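Local coordinates for protein lipase aflb (Neosartorya fumigata, PDB 6IDY) that probably hydrolyses ester bonds of lipids as a fungal lipase with an alpha/beta-hydrolase fold and a bound calcium ion, at residues W241-W246 with A436-H440. Numbering follows the deposited sequence.
Sequences WALKYW and ASYAH
Tyr438, in a 3-10 turn near the C-terminus, reaches into an aromatic cluster formed with Trp241, Tyr245 and Trp246 at the end of helix 235-245. This helix follows the central strand 227-232 of what is by topology an alpha/beta-hydrolase fold, and the contact joins the last residues of the chain to its C-terminal end. The indole of Trp241 gives its NE1-H to Tyr438 OH at 2.9 Å; the bond is nearly straight, 169°, and the oxygen lies in the indole plane. A chi1 of -173°, which sets CG opposite the backbone N, brings the NE1/CZ2 side of the Trp241 indole up to Tyr438 and Ala439, one face under Tyr245 and the ring stacked with Phe294. Tyr438 CE1 sits over one face of the Tyr245 ring, 3.6 Å from Tyr245 CG, the two rings inclined at 57°. From Trp246, the first residue past the helix, the indole brings CH2 to 3.6 Å from Tyr438 OH, so the hydroxyl oxygen meets the rims of two indoles. The methyl of Ala439 packs against both Trp241 and Tyr245, with Ala439 CB 3.7 Å from Trp241 CZ2 and 3.6 Å from Tyr245 OH. Lys244 lays CG over the centre of the Tyr245 ring, and its NZ donates to Tyr245 OH as well as to the carbonyls of Leu298 and Gly300. A water completes the link, 2.7 Å from Tyr245 OH and donating to Ala439 O.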
loop_
_atom_site.group_PDB
_atom_site.type_symbol
_atom_site.label_atom_id
_atom_site.label_comp_id
_atom_site.label_asym_id
_atom_site.label_seq_id
_atom_site.Cartn_x
_atom_site.Cartn_y
_atom_site.Cartn_z
ATOM N N TRP A 241 -1.431 -10.902 8.275
ATOM C CA TRP A 241 -2.245 -11.131 9.477
ATOM C C TRP A 241 -3.526 -11.897 9.098
ATOM O O TRP A 241 -3.868 -12.863 9.771
ATOM C CB TRP A 241 -2.566 -9.800 10.202
ATOM C CG TRP A 241 -3.260 -9.966 11.528
ATOM C CD1 TRP A 241 -4.596 -10.154 11.739
ATOM C CD2 TRP A 241 -2.651 -9.920 12.830
ATOM N NE1 TRP A 241 -4.858 -10.239 13.088
ATOM C CE2 TRP A 241 -3.685 -10.080 13.783
ATOM C CE3 TRP A 241 -1.324 -9.780 13.285
ATOM C CZ2 TRP A 241 -3.435 -10.110 15.163
ATOM C CZ3 TRP A 241 -1.082 -9.770 14.655
ATOM C CH2 TRP A 241 -2.128 -9.923 15.576
ATOM N N ALA A 242 -4.198 -11.499 7.996
ATOM C CA ALA A 242 -5.411 -12.175 7.500
ATOM C C ALA A 242 -5.110 -13.642 7.151
ATOM O O ALA A 242 -5.855 -14.531 7.557
ATOM C CB ALA A 242 -5.966 -11.443 6.278
ATOM N N LEU A 243 -3.984 -13.892 6.459
ATOM C CA LEU A 243 -3.570 -15.244 6.081
ATOM C C LEU A 243 -3.260 -16.109 7.312
ATOM O O LEU A 243 -3.676 -17.265 7.373
ATOM C CB LEU A 243 -2.375 -15.204 5.112
ATOM C CG LEU A 243 -2.648 -14.646 3.710
ATOM C CD1 LEU A 243 -1.338 -14.365 2.981
ATOM C CD2 LEU A 243 -3.552 -15.595 2.885
ATOM N N LYS A 244 -2.570 -15.535 8.299
ATOM C CA LYS A 244 -2.215 -16.238 9.531
ATOM C C LYS A 244 -3.453 -16.629 10.362
ATOM O O LYS A 244 -3.638 -17.806 10.674
ATOM C CB LYS A 244 -1.246 -15.381 10.374
ATOM C CG LYS A 244 -0.947 -15.968 11.761
ATOM C CD LYS A 244 0.272 -15.322 12.413
ATOM C CE LYS A 244 0.678 -16.078 13.649
ATOM N NZ LYS A 244 1.546 -15.249 14.521
ATOM N N TYR A 245 -4.279 -15.636 10.727
ATOM C CA TYR A 245 -5.402 -15.843 11.631
ATOM C C TYR A 245 -6.711 -16.265 10.959
ATOM O O TYR A 245 -7.628 -16.669 11.666
ATOM C CB TYR A 245 -5.580 -14.621 12.530
ATOM C CG TYR A 245 -4.359 -14.422 13.405
ATOM C CD1 TYR A 245 -4.063 -15.312 14.436
ATOM C CD2 TYR A 245 -3.442 -13.413 13.133
ATOM C CE1 TYR A 245 -2.922 -15.158 15.219
ATOM C CE2 TYR A 245 -2.300 -13.245 13.913
ATOM C CZ TYR A 245 -2.041 -14.124 14.953
ATOM O OH TYR A 245 -0.914 -13.961 15.719
ATOM N N TRP A 246 -6.801 -16.235 9.623
ATOM C CA TRP A 246 -7.993 -16.766 8.940
ATOM C C TRP A 246 -7.433 -17.813 7.979
ATOM O O TRP A 246 -7.301 -17.515 6.788
ATOM C CB TRP A 246 -8.800 -15.672 8.202
ATOM C CG TRP A 246 -9.735 -14.876 9.065
ATOM C CD1 TRP A 246 -11.096 -14.979 9.111
ATOM C CD2 TRP A 246 -9.384 -13.793 9.941
ATOM N NE1 TRP A 246 -11.613 -14.048 9.985
ATOM C CE2 TRP A 246 -10.583 -13.304 10.507
ATOM C CE3 TRP A 246 -8.166 -13.199 10.319
ATOM C CZ2 TRP A 246 -10.600 -12.250 11.427
ATOM C CZ3 TRP A 246 -8.183 -12.163 11.243
ATOM C CH2 TRP A 246 -9.389 -11.695 11.783
ATOM N N ALA A 436 -5.383 -8.650 20.095
ATOM C CA ALA A 436 -6.657 -9.362 20.004
ATOM C C ALA A 436 -6.535 -10.729 20.685
ATOM O O ALA A 436 -5.485 -11.372 20.590
ATOM C CB ALA A 436 -7.036 -9.540 18.546
ATOM N N SER A 437 -7.591 -11.142 21.403
ATOM C CA SER A 437 -7.667 -12.399 22.164
ATOM C C SER A 437 -7.289 -13.644 21.372
ATOM O O SER A 437 -6.572 -14.494 21.904
ATOM C CB SER A 437 -9.046 -12.561 22.793
ATOM O OG SER A 437 -9.245 -11.528 23.743
ATOM N N TYR A 438 -7.715 -13.729 20.095
ATOM C CA TYR A 438 -7.407 -14.864 19.215
ATOM C C TYR A 438 -5.910 -14.984 18.858
ATOM O O TYR A 438 -5.470 -16.049 18.417
ATOM C CB TYR A 438 -8.270 -14.822 17.941
ATOM C CG TYR A 438 -8.024 -13.622 17.047
ATOM C CD1 TYR A 438 -6.883 -13.541 16.252
ATOM C CD2 TYR A 438 -8.982 -12.617 16.914
ATOM C CE1 TYR A 438 -6.661 -12.455 15.410
ATOM C CE2 TYR A 438 -8.784 -11.540 16.052
ATOM C CZ TYR A 438 -7.616 -11.460 15.308
ATOM O OH TYR A 438 -7.383 -10.399 14.468
ATOM N N ALA A 439 -5.147 -13.886 19.001
ATOM C CA ALA A 439 -3.721 -13.850 18.672
ATOM C C ALA A 439 -2.817 -13.981 19.916
ATOM O O ALA A 439 -1.595 -14.074 19.774
ATOM C CB ALA A 439 -3.402 -12.571 17.909
ATOM N N HIS A 440 -3.438 -14.017 21.124
ATOM C CA HIS A 440 -2.873 -14.104 22.490
ATOM C C HIS A 440 -2.746 -12.719 23.118
ATOM O O HIS A 440 -3.664 -12.263 23.796
ATOM C CB HIS A 440 -1.530 -14.862 22.577
ATOM C CG HIS A 440 -1.650 -16.355 22.541
ATOM N ND1 HIS A 440 -1.367 -17.075 21.393
ATOM C CD2 HIS A 440 -1.972 -17.221 23.532
ATOM C CE1 HIS A 440 -1.543 -18.347 21.714
ATOM N NE2 HIS A 440 -1.908 -18.484 22.989
HETATM O O HOH W 1 -0.642 -15.645 17.814
#